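Side-chain contacts in endoglucanase (PDB 2YIK), which probably hydrolyses the beta-1,4-glucosidic bonds of cellulose, as a family 9 glycoside hydrolase: residues Leu44-Phe49 / Val440-Asn445; Asn229-Lys234 / Leu289-Gln294; Tyr306-Pro311 / Asp345-Ala350; Lys416-Ala421 / Arg514-Ser519. All blocks are in the same frame, centred on the assembly; numbering follows the deposited sequence.

Contact 1: residues Leu44-Phe49 / Val440-Asn445; sequences LQYSMF and VGYSSN
Tyr46 and Tyr442 mark the nearest approach of the two backbones, with their CA atoms 7.1 Å apart. Tyr46 lies on helix 40-47. Residues 440-445 form an irregular loop that passes beside it. Gly441 has a positive phi (80°), a conformation that favours glycine, and its carbonyl oxygen comes close to the Tyr46 ring. Gly441 O lies at the ring edge, near its plane, 3.2 Å from Tyr46 CE2. Tyr46 CE2 also packs 3.8 Å from Tyr442 CA. One water joins the two segments. It donates to Tyr46 OH and also to Gly441 O, the second bond being 2.8 Å long. Tyr46 OH has a further hydrogen bond to Asp524 OD2. In the (alpha/alpha)6 barrel of the family 9 catalytic domain, this contact ties an early helix to a long loop that follows helix 416-428. The two tyrosine rings form a T-shaped pair. Tyr442 turns its edge toward the face of Tyr46, with the centroids 6.0 Å apart and the planes at 80°. Tyr442 CG lies opposite its own backbone N (chi1 -177°), which sets the ring so that its edge faces Tyr46. The nearest ring carbons, Tyr46 CD2 and Tyr442 CD1, are 4.4 Å apart. Beyond the pair, Tyr442 OH bonds to Asn39 O, and Lys42 makes a cation-pi contact with the Tyr442 ring. One turn of the helix is also tied internally, as Ser47 OG donates to Leu44 O at 2.7 Å.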
# COMPACT_ATOMS: atom_id res chain seq x y z
N LEU A 44 -15.89 -1.11 5.32
CA LEU A 44 -14.73 -1.98 5.41
C LEU A 44 -14.90 -3.12 4.41
O LEU A 44 -14.01 -3.41 3.61
CB LEU A 44 -14.58 -2.55 6.82
CG LEU A 44 -13.50 -3.62 7.00
CD1 LEU A 44 -12.15 -3.03 6.61
CD2 LEU A 44 -13.47 -4.12 8.44
N GLN A 45 -16.06 -3.77 4.46
CA GLN A 45 -16.35 -4.87 3.56
C GLN A 45 -16.13 -4.46 2.11
O GLN A 45 -15.38 -5.11 1.38
CB GLN A 45 -17.80 -5.33 3.75
CG GLN A 45 -18.30 -6.23 2.63
CD GLN A 45 -19.80 -6.52 2.73
OE1 GLN A 45 -20.59 -5.62 3.04
NE2 GLN A 45 -20.19 -7.76 2.46
N TYR A 46 -16.80 -3.39 1.70
CA TYR A 46 -16.68 -2.90 0.34
C TYR A 46 -15.26 -2.48 -0.06
O TYR A 46 -14.81 -2.78 -1.16
CB TYR A 46 -17.64 -1.73 0.11
CG TYR A 46 -19.05 -2.13 -0.25
CD1 TYR A 46 -19.74 -3.08 0.51
CD2 TYR A 46 -19.71 -1.55 -1.33
CE1 TYR A 46 -21.05 -3.43 0.20
CE2 TYR A 46 -21.02 -1.90 -1.66
CZ TYR A 46 -21.68 -2.84 -0.89
OH TYR A 46 -22.98 -3.19 -1.19
N SER A 47 -14.56 -1.79 0.84
CA SER A 47 -13.22 -1.29 0.54
C SER A 47 -12.24 -2.28 -0.09
O SER A 47 -11.46 -1.90 -0.96
CB SER A 47 -12.57 -0.67 1.80
OG SER A 47 -12.18 -1.65 2.74
N MET A 48 -12.27 -3.54 0.34
CA MET A 48 -11.33 -4.52 -0.20
C MET A 48 -11.64 -5.02 -1.60
O MET A 48 -10.74 -5.51 -2.29
CB MET A 48 -11.20 -5.71 0.76
CG MET A 48 -10.46 -5.35 2.03
SD MET A 48 -10.35 -6.64 3.28
CE MET A 48 -11.84 -6.38 4.14
N PHE A 49 -12.88 -4.87 -2.04
CA PHE A 49 -13.24 -5.34 -3.37
C PHE A 49 -12.50 -4.65 -4.50
O PHE A 49 -12.46 -5.18 -5.61
CB PHE A 49 -14.75 -5.24 -3.57
CG PHE A 49 -15.49 -6.37 -2.93
CD1 PHE A 49 -15.72 -7.56 -3.63
CD2 PHE A 49 -15.90 -6.28 -1.61
CE1 PHE A 49 -16.34 -8.64 -3.01
CE2 PHE A 49 -16.52 -7.35 -0.98
CZ PHE A 49 -16.74 -8.53 -1.68
N VAL A 440 -17.24 4.06 -4.78
CA VAL A 440 -18.20 3.56 -5.75
C VAL A 440 -18.96 2.29 -5.33
O VAL A 440 -18.40 1.39 -4.70
CB VAL A 440 -17.58 3.42 -7.19
CG1 VAL A 440 -16.09 3.67 -7.16
CG2 VAL A 440 -17.92 2.08 -7.80
N GLY A 441 -20.25 2.27 -5.67
CA GLY A 441 -21.11 1.14 -5.37
C GLY A 441 -21.64 1.05 -3.95
O GLY A 441 -22.48 0.21 -3.65
N TYR A 442 -21.16 1.92 -3.07
CA TYR A 442 -21.56 1.91 -1.67
C TYR A 442 -22.99 2.36 -1.43
O TYR A 442 -23.67 1.85 -0.53
CB TYR A 442 -20.62 2.81 -0.86
CG TYR A 442 -20.89 2.83 0.63
CD1 TYR A 442 -20.39 1.82 1.46
CD2 TYR A 442 -21.62 3.86 1.22
CE1 TYR A 442 -20.61 1.84 2.83
CE2 TYR A 442 -21.85 3.89 2.60
CZ TYR A 442 -21.33 2.88 3.40
OH TYR A 442 -21.51 2.91 4.76
N SER A 443 -23.45 3.31 -2.23
CA SER A 443 -24.78 3.87 -2.04
C SER A 443 -25.36 4.35 -3.36
O SER A 443 -24.65 4.40 -4.37
CB SER A 443 -24.66 5.03 -1.05
OG SER A 443 -25.93 5.49 -0.63
N SER A 444 -26.64 4.70 -3.38
CA SER A 444 -27.25 5.18 -4.62
C SER A 444 -26.62 6.51 -5.03
O SER A 444 -26.63 6.86 -6.21
CB SER A 444 -28.77 5.34 -4.48
OG SER A 444 -29.12 6.13 -3.35
N ASN A 445 -26.07 7.24 -4.07
CA ASN A 445 -25.45 8.52 -4.38
C ASN A 445 -23.93 8.47 -4.57
O ASN A 445 -23.26 9.49 -4.49
CB ASN A 445 -25.79 9.57 -3.31
CG ASN A 445 -25.32 9.16 -1.93
OD1 ASN A 445 -24.87 10.00 -1.14
ND2 ASN A 445 -25.42 7.87 -1.62
O HOH W 1 -24.71 -0.93 -2.29

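Contact 2: residues Asn229-Lys234 / Leu289-Gln294; sequences NYMNFK and LYLATQ
Tyr230 and Met231 reach toward Ala292 from adjacent positions on one helix. The Tyr230 ring meets the methyl group obliquely, with Tyr230 CD2 3.5 Å from Ala292 CB. Further along the ring, Tyr230 CE2 comes 3.6 Å from Ala292 O. The phenol therefore runs past both the methyl and the carbonyl of this residue. Lys234 CB of the same segment lies over one face of the ring, toward its rim. Met231 reaches the other helix by a folded chain, bent at both chi2 and chi3 (-56° and -71°). This brings its sulfur against the neighbouring backbone, with Met231 SD 3.6 Å from Ala292 CA. Its methyl turns to Leu291, where Met231 CE is 4.1 Å from Leu291 CG. The Met231 and Leu291 side chains cross at about a right angle. The segments lie on helices 216-233 and 279-293 of the family 9 (alpha/alpha)6 barrel. The axes of 229-233 and 289-293 approach to 9.9 Å and run at 36° to each other. Helix 238-257 lies between the two helices in the chain and touches both. Tyr139 of helix 124-140 packs on Met231 and also on Leu291. No hydrogen bond crosses between the segments. Across from the small Ala292 the backbones are nearest: Met231 CA and Ala292 CA are 6.3 Å apart. Next to it, Thr293 OG1 donates to Leu289 O at 2.7 Å. The backbone N of Thr293 reaches the same oxygen from the opposite face of the carbonyl plane.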
# COMPACT_ATOMS: atom_id res chain seq x y z
N ASN A 229 3.62 -9.15 6.91
CA ASN A 229 2.94 -10.40 6.57
C ASN A 229 3.25 -11.42 7.67
O ASN A 229 2.38 -12.18 8.10
CB ASN A 229 3.40 -10.93 5.21
CG ASN A 229 2.33 -11.72 4.49
OD1 ASN A 229 2.62 -12.71 3.81
ND2 ASN A 229 1.08 -11.29 4.62
N TYR A 230 4.50 -11.43 8.12
CA TYR A 230 4.90 -12.33 9.18
C TYR A 230 4.07 -12.00 10.42
O TYR A 230 3.47 -12.89 11.03
CB TYR A 230 6.39 -12.18 9.51
CG TYR A 230 6.75 -12.71 10.88
CD1 TYR A 230 6.97 -14.07 11.09
CD2 TYR A 230 6.80 -11.86 11.98
CE1 TYR A 230 7.25 -14.57 12.37
CE2 TYR A 230 7.07 -12.35 13.26
CZ TYR A 230 7.29 -13.70 13.45
OH TYR A 230 7.58 -14.15 14.71
N MET A 231 4.02 -10.72 10.77
CA MET A 231 3.27 -10.27 11.94
C MET A 231 1.81 -10.69 11.88
O MET A 231 1.21 -11.03 12.89
CB MET A 231 3.35 -8.75 12.10
CG MET A 231 4.72 -8.19 12.49
SD MET A 231 5.43 -8.89 13.99
CE MET A 231 4.40 -8.19 15.27
N ASN A 232 1.23 -10.65 10.68
CA ASN A 232 -0.17 -11.01 10.48
C ASN A 232 -0.45 -12.51 10.46
O ASN A 232 -1.56 -12.93 10.77
CB ASN A 232 -0.68 -10.38 9.17
CG ASN A 232 -0.95 -8.88 9.30
OD1 ASN A 232 -0.85 -8.14 8.32
ND2 ASN A 232 -1.32 -8.44 10.49
N PHE A 233 0.55 -13.32 10.11
CA PHE A 233 0.34 -14.77 10.03
C PHE A 233 1.11 -15.65 11.01
O PHE A 233 0.90 -16.86 11.03
CB PHE A 233 0.66 -15.25 8.61
CG PHE A 233 -0.34 -14.82 7.59
CD1 PHE A 233 -1.55 -15.49 7.45
CD2 PHE A 233 -0.09 -13.72 6.77
CE1 PHE A 233 -2.51 -15.08 6.52
CE2 PHE A 233 -1.03 -13.29 5.83
CZ PHE A 233 -2.24 -13.97 5.70
N LYS A 234 1.96 -15.06 11.84
CA LYS A 234 2.76 -15.85 12.77
C LYS A 234 2.03 -16.79 13.72
O LYS A 234 2.62 -17.78 14.18
CB LYS A 234 3.68 -14.95 13.60
CG LYS A 234 2.97 -13.94 14.48
CD LYS A 234 4.00 -13.06 15.16
CE LYS A 234 3.38 -11.80 15.74
NZ LYS A 234 3.05 -11.95 17.18
N LEU A 289 10.79 -4.97 11.12
CA LEU A 289 11.64 -6.12 11.35
C LEU A 289 12.04 -6.22 12.82
O LEU A 289 12.24 -7.33 13.33
CB LEU A 289 12.88 -6.06 10.45
CG LEU A 289 12.60 -6.54 9.02
CD1 LEU A 289 13.71 -6.11 8.09
CD2 LEU A 289 12.43 -8.06 9.00
N TYR A 290 12.15 -5.09 13.51
CA TYR A 290 12.50 -5.15 14.92
C TYR A 290 11.28 -5.69 15.65
O TYR A 290 11.40 -6.52 16.56
CB TYR A 290 12.86 -3.78 15.50
CG TYR A 290 13.18 -3.85 16.98
CD1 TYR A 290 14.43 -4.30 17.43
CD2 TYR A 290 12.22 -3.55 17.94
CE1 TYR A 290 14.71 -4.44 18.80
CE2 TYR A 290 12.48 -3.68 19.30
CZ TYR A 290 13.72 -4.13 19.73
OH TYR A 290 13.97 -4.24 21.07
N LEU A 291 10.10 -5.23 15.24
CA LEU A 291 8.85 -5.67 15.84
C LEU A 291 8.71 -7.18 15.67
O LEU A 291 8.25 -7.88 16.58
CB LEU A 291 7.68 -4.94 15.16
CG LEU A 291 6.38 -4.68 15.93
CD1 LEU A 291 6.68 -4.08 17.30
CD2 LEU A 291 5.49 -3.74 15.11
N ALA A 292 9.14 -7.69 14.52
CA ALA A 292 9.04 -9.11 14.22
C ALA A 292 10.10 -9.99 14.87
O ALA A 292 9.84 -11.14 15.23
CB ALA A 292 9.08 -9.32 12.70
N THR A 293 11.30 -9.45 15.05
CA THR A 293 12.42 -10.25 15.58
C THR A 293 13.08 -9.91 16.92
O THR A 293 13.69 -10.78 17.56
CB THR A 293 13.64 -10.25 14.57
OG1 THR A 293 14.11 -8.90 14.37
CG2 THR A 293 13.23 -10.82 13.22
N GLN A 294 12.87 -8.67 17.36
CA GLN A 294 13.51 -8.02 18.53
C GLN A 294 15.06 -8.06 18.45
O GLN A 294 15.77 -7.93 19.46
CB GLN A 294 12.90 -8.48 19.91
CG GLN A 294 11.39 -8.16 19.98
CD GLN A 294 10.55 -9.39 19.76
OE1 GLN A 294 10.22 -10.11 20.72
NE2 GLN A 294 10.23 -9.69 18.50

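Contact 3: residues Tyr306-Pro311 / Asp345-Ala350; sequences YDYYAP and DRYKRA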
# COMPACT_ATOMS: atom_id res chain seq x y z
N TYR A 306 16.35 7.50 10.83
CA TYR A 306 15.07 8.11 11.19
C TYR A 306 15.11 9.63 11.31
O TYR A 306 15.86 10.19 12.11
CB TYR A 306 14.55 7.50 12.50
CG TYR A 306 13.22 8.07 12.99
CD1 TYR A 306 12.15 8.24 12.11
CD2 TYR A 306 13.03 8.39 14.33
CE1 TYR A 306 10.91 8.72 12.56
CE2 TYR A 306 11.79 8.87 14.80
CZ TYR A 306 10.74 9.03 13.90
OH TYR A 306 9.52 9.53 14.34
N ASP A 307 14.28 10.30 10.50
CA ASP A 307 14.18 11.76 10.51
C ASP A 307 13.02 12.10 11.44
O ASP A 307 11.86 12.08 11.04
CB ASP A 307 13.90 12.26 9.08
CG ASP A 307 13.87 13.79 8.98
OD1 ASP A 307 13.92 14.47 10.03
OD2 ASP A 307 13.78 14.31 7.84
N TYR A 308 13.35 12.41 12.69
CA TYR A 308 12.36 12.75 13.71
C TYR A 308 11.52 13.96 13.32
O TYR A 308 10.41 14.13 13.81
CB TYR A 308 13.09 13.02 15.03
CG TYR A 308 12.21 13.25 16.24
CD1 TYR A 308 11.58 12.19 16.90
CD2 TYR A 308 12.04 14.54 16.76
CE1 TYR A 308 10.82 12.41 18.05
CE2 TYR A 308 11.28 14.77 17.90
CZ TYR A 308 10.68 13.70 18.54
OH TYR A 308 9.95 13.91 19.68
N TYR A 309 12.07 14.79 12.45
CA TYR A 309 11.39 16.01 12.01
C TYR A 309 10.44 15.83 10.84
O TYR A 309 9.65 16.72 10.54
CB TYR A 309 12.44 17.09 11.67
CG TYR A 309 13.45 17.28 12.78
CD1 TYR A 309 13.02 17.59 14.08
CD2 TYR A 309 14.82 17.09 12.56
CE1 TYR A 309 13.94 17.69 15.14
CE2 TYR A 309 15.74 17.18 13.61
CZ TYR A 309 15.30 17.48 14.90
OH TYR A 309 16.20 17.54 15.95
N ALA A 310 10.49 14.67 10.19
CA ALA A 310 9.66 14.42 9.02
C ALA A 310 8.17 14.07 9.20
O ALA A 310 7.32 14.60 8.48
CB ALA A 310 10.32 13.34 8.15
N PRO A 311 7.83 13.20 10.16
CA PRO A 311 6.41 12.86 10.31
C PRO A 311 5.33 13.93 10.17
O PRO A 311 4.38 13.75 9.42
CB PRO A 311 6.36 12.17 11.67
CG PRO A 311 7.69 11.47 11.73
CD PRO A 311 8.63 12.55 11.21
N ASP A 345 17.48 7.83 24.14
CA ASP A 345 18.88 8.21 24.21
C ASP A 345 19.72 7.50 23.15
O ASP A 345 20.69 8.07 22.66
CB ASP A 345 19.43 7.96 25.61
CG ASP A 345 18.82 8.88 26.64
OD1 ASP A 345 18.25 9.92 26.23
OD2 ASP A 345 18.92 8.59 27.85
N ARG A 346 19.34 6.27 22.81
CA ARG A 346 20.05 5.53 21.77
C ARG A 346 19.79 6.22 20.43
O ARG A 346 20.69 6.37 19.60
CB ARG A 346 19.56 4.07 21.71
CG ARG A 346 20.24 3.12 22.70
CD ARG A 346 19.57 1.74 22.70
NE ARG A 346 19.66 1.05 21.41
CZ ARG A 346 18.96 -0.03 21.09
NH1 ARG A 346 18.10 -0.56 21.96
NH2 ARG A 346 19.10 -0.60 19.89
N TYR A 347 18.54 6.65 20.23
CA TYR A 347 18.21 7.33 18.99
C TYR A 347 18.97 8.66 18.86
O TYR A 347 19.46 8.99 17.78
CB TYR A 347 16.70 7.59 18.89
CG TYR A 347 16.36 8.50 17.73
CD1 TYR A 347 16.71 8.15 16.42
CD2 TYR A 347 15.78 9.75 17.95
CE1 TYR A 347 16.49 9.03 15.36
CE2 TYR A 347 15.56 10.64 16.90
CZ TYR A 347 15.93 10.27 15.61
OH TYR A 347 15.73 11.15 14.57
N LYS A 348 19.07 9.41 19.95
CA LYS A 348 19.80 10.68 19.90
C LYS A 348 21.26 10.44 19.54
O LYS A 348 21.83 11.16 18.72
CB LYS A 348 19.71 11.39 21.25
CG LYS A 348 18.32 11.93 21.56
CD LYS A 348 18.30 12.58 22.93
CE LYS A 348 17.25 11.96 23.81
NZ LYS A 348 17.10 12.65 25.12
N ARG A 349 21.86 9.42 20.14
CA ARG A 349 23.26 9.09 19.85
C ARG A 349 23.42 8.69 18.39
O ARG A 349 24.37 9.09 17.73
CB ARG A 349 23.76 7.95 20.76
CG ARG A 349 24.26 8.40 22.14
CD ARG A 349 24.96 7.26 22.89
NE ARG A 349 24.01 6.25 23.36
CZ ARG A 349 23.28 6.37 24.47
NH1 ARG A 349 23.40 7.44 25.25
NH2 ARG A 349 22.44 5.40 24.81
N ALA A 350 22.45 7.93 17.89
CA ALA A 350 22.48 7.44 16.51
C ALA A 350 22.28 8.50 15.42
O ALA A 350 22.83 8.39 14.33
CB ALA A 350 21.43 6.35 16.34
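Tyr347 OH has two hydrogen-bond partners. It donates to Tyr306 O at 2.6 Å, a short bond, and it is also hydrogen-bonded to Lys353 NZ. The hydroxyl meets the Tyr306 carbonyl from above its plane, 42° out of it. Tyr308 adds an apolar touch, as its CB lies 3.9 Å from Tyr347 CE2. Tyr308 CB also comes close to the hydroxyl, 3.3 Å from Tyr347 OH. The aromatic part of Tyr347 is covered as well. Tyr306 CD2 sits over one face of the Tyr347 ring, 3.7 Å from Tyr347 CE1. The two rings are oblique to each other, with planes at 52°. Phe303 of helix 296-305 meets Tyr347 edge to face. Tyr347 CG lies opposite its backbone N (chi1 170°), which sends the ring out from helix 342-350 to the loop after helix 296-305. That loop has its own order. Residues 307-310 form a type I turn closed by Ala310 N donating to Asp307 O at 3.1 Å. Asp307 OD1 also accepts from Tyr309 N at 3.1 Å, making an Asx turn. A bound calcium ion lies about 9 Å from the Tyr347 side chain. In this family 9 domain, the contact fixes the short helix 342-350 to the loop that leads toward helix 322-336. The chemistry is that of a buried phenol bonded both to a backbone carbonyl and to an amine. If Lys353 carries its usual charge, it would polarise the hydroxyl and probably strengthen the donation to Tyr306 O.

Contact 4: residues Lys416-Ala421 / Arg514-Ser519; sequences KYANWA and RFFGDS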
# COMPACT_ATOMS: atom_id res chain seq x y z
N LYS A 416 -10.42 13.36 20.19
CA LYS A 416 -10.68 14.37 19.18
C LYS A 416 -10.10 13.88 17.84
O LYS A 416 -10.59 14.26 16.78
CB LYS A 416 -10.05 15.72 19.58
CG LYS A 416 -8.53 15.68 19.79
CD LYS A 416 -7.99 17.05 20.19
CE LYS A 416 -6.49 16.96 20.46
NZ LYS A 416 -5.91 18.25 20.91
N TYR A 417 -9.05 13.05 17.86
CA TYR A 417 -8.48 12.57 16.59
C TYR A 417 -9.45 11.63 15.88
O TYR A 417 -9.80 11.86 14.72
CB TYR A 417 -7.12 11.87 16.81
CG TYR A 417 -6.06 12.80 17.36
CD1 TYR A 417 -6.00 14.14 16.96
CD2 TYR A 417 -5.13 12.35 18.30
CE1 TYR A 417 -5.05 15.01 17.48
CE2 TYR A 417 -4.17 13.22 18.82
CZ TYR A 417 -4.14 14.54 18.41
OH TYR A 417 -3.20 15.40 18.95
N ALA A 418 -9.88 10.58 16.57
CA ALA A 418 -10.83 9.63 15.99
C ALA A 418 -12.13 10.34 15.62
O ALA A 418 -12.72 10.06 14.58
CB ALA A 418 -11.11 8.51 16.98
N ASN A 419 -12.59 11.25 16.48
CA ASN A 419 -13.81 11.99 16.20
C ASN A 419 -13.63 12.77 14.91
O ASN A 419 -14.54 12.84 14.09
CB ASN A 419 -14.15 12.95 17.35
CG ASN A 419 -14.44 12.22 18.65
OD1 ASN A 419 -14.86 11.07 18.64
ND2 ASN A 419 -14.22 12.90 19.78
N TRP A 420 -12.45 13.36 14.74
CA TRP A 420 -12.15 14.10 13.52
C TRP A 420 -12.14 13.16 12.32
O TRP A 420 -12.71 13.47 11.27
CB TRP A 420 -10.78 14.78 13.63
CG TRP A 420 -10.31 15.33 12.32
CD1 TRP A 420 -10.70 16.50 11.73
CD2 TRP A 420 -9.39 14.70 11.41
NE1 TRP A 420 -10.07 16.64 10.51
CE2 TRP A 420 -9.27 15.56 10.29
CE3 TRP A 420 -8.66 13.51 11.43
CZ2 TRP A 420 -8.44 15.25 9.20
CZ3 TRP A 420 -7.84 13.20 10.35
CH2 TRP A 420 -7.74 14.07 9.25
N ALA A 421 -11.48 12.01 12.49
CA ALA A 421 -11.40 11.02 11.42
C ALA A 421 -12.81 10.64 10.95
O ALA A 421 -13.08 10.54 9.76
CB ALA A 421 -10.66 9.77 11.90
N ARG A 514 -14.11 0.12 14.99
CA ARG A 514 -13.60 -0.20 16.31
C ARG A 514 -14.14 0.72 17.39
O ARG A 514 -14.57 0.26 18.45
CB ARG A 514 -12.07 -0.11 16.31
CG ARG A 514 -11.42 -0.46 17.65
CD ARG A 514 -9.90 -0.38 17.56
NE ARG A 514 -9.25 -0.92 18.74
CZ ARG A 514 -8.68 -2.12 18.81
NH1 ARG A 514 -8.67 -2.92 17.75
NH2 ARG A 514 -8.12 -2.53 19.94
N PHE A 515 -14.14 2.02 17.13
CA PHE A 515 -14.60 3.00 18.12
C PHE A 515 -16.05 3.46 17.97
O PHE A 515 -16.65 3.90 18.94
CB PHE A 515 -13.71 4.25 18.09
CG PHE A 515 -12.25 3.98 18.34
CD1 PHE A 515 -11.84 3.34 19.51
CD2 PHE A 515 -11.29 4.40 17.43
CE1 PHE A 515 -10.49 3.12 19.76
CE2 PHE A 515 -9.93 4.19 17.68
CZ PHE A 515 -9.53 3.55 18.85
N PHE A 516 -16.61 3.35 16.76
CA PHE A 516 -17.96 3.83 16.51
C PHE A 516 -18.99 2.83 15.98
O PHE A 516 -20.13 3.22 15.71
CB PHE A 516 -17.91 5.03 15.54
CG PHE A 516 -16.97 6.12 15.98
CD1 PHE A 516 -17.21 6.84 17.14
CD2 PHE A 516 -15.83 6.41 15.23
CE1 PHE A 516 -16.33 7.84 17.57
CE2 PHE A 516 -14.94 7.40 15.64
CZ PHE A 516 -15.19 8.12 16.82
N GLY A 517 -18.62 1.57 15.83
CA GLY A 517 -19.59 0.60 15.31
C GLY A 517 -20.74 0.27 16.26
O GLY A 517 -20.50 0.15 17.47
N ASP A 518 -21.97 0.17 15.73
CA ASP A 518 -23.15 -0.21 16.54
C ASP A 518 -23.63 -1.52 16.00
O ASP A 518 -23.03 -2.12 15.09
CB ASP A 518 -24.44 0.63 16.37
CG ASP A 518 -24.22 2.05 16.02
OD1 ASP A 518 -23.84 2.82 16.92
OD2 ASP A 518 -24.47 2.41 14.85
N SER A 519 -24.79 -1.92 16.51
CA SER A 519 -25.44 -3.13 16.08
C SER A 519 -26.16 -2.74 14.78
O SER A 519 -26.56 -3.60 14.00
CB SER A 519 -26.46 -3.57 17.13
OG SER A 519 -27.33 -2.51 17.48
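Ala418 and Phe515 are the nearest backbone pair, with CA atoms 7.9 Å apart. They join two helices of the family 9 (alpha/alpha)6 barrel, 416-428 and 499-516, the second of which ends just before Gly517. The first kind of interaction is apolar. Ala418 CB touches two rings, at 4.1 Å from Phe515 CD2 and at 4.1 Å from Phe516 CZ. Phe515 meets the methyl obliquely. Leu404 of helix 392-408 packs on Ala418 and on Phe515, so a third helix completes this apolar patch. Phe515 is also layered on its own neighbour, since Phe515 CB lies over the centre of the Phe516 ring. The second kind brings oxygens to a ring edge. Phe516 turns its edge to the helix of Ala418, and two oxygens lie there near the ring plane. Ala418 O is 3.6 Å from Phe516 CE2. Asn419 OD1 lies 3.5 Å from Phe516 CZ. Ring hydrogens carry slight positive charge, so both approaches should be mildly favourable. Asn419 starts away from the other helix, but its amide bends back with CG beside the backbone N (chi1 -63°). The amide and the ring cross at about a right angle as side chains, while their planes are 44° apart. No hydrogen bond links the two segments. The charged links sit next to the patch, where Arg514 NE forms a salt bridge with Asp412, a loop residue that also touches Phe515. Ala418 N bonds to Asp407 OD2. Around the Phe516 rim, Asn419 OD1 stands 3.7 Å from Phe516 CE1.

Contacts 1, 2 and 3 are buried, whereas contact 4 is partly buried and includes the exposed Asn419. Contacts 2 and 4 join helix to helix, without a hydrogen bond across. Contacts 1 and 3 each join helix to loop and use tyrosines with polar links, through a water in contact 1 and directly in contact 3. Contact 2 packs a tyrosine ring and a methionine on an alanine, contact 4 phenylalanine rings. Helix 296-305 packs near both contact 2 and contact 3, whose nearest atoms are about 6 Å apart. Contacts 1 and 3 lie on opposite sides of the chain centre. Helix 499-516 carries part of contact 4 and touches Leu44 and Ser47 of contact 1.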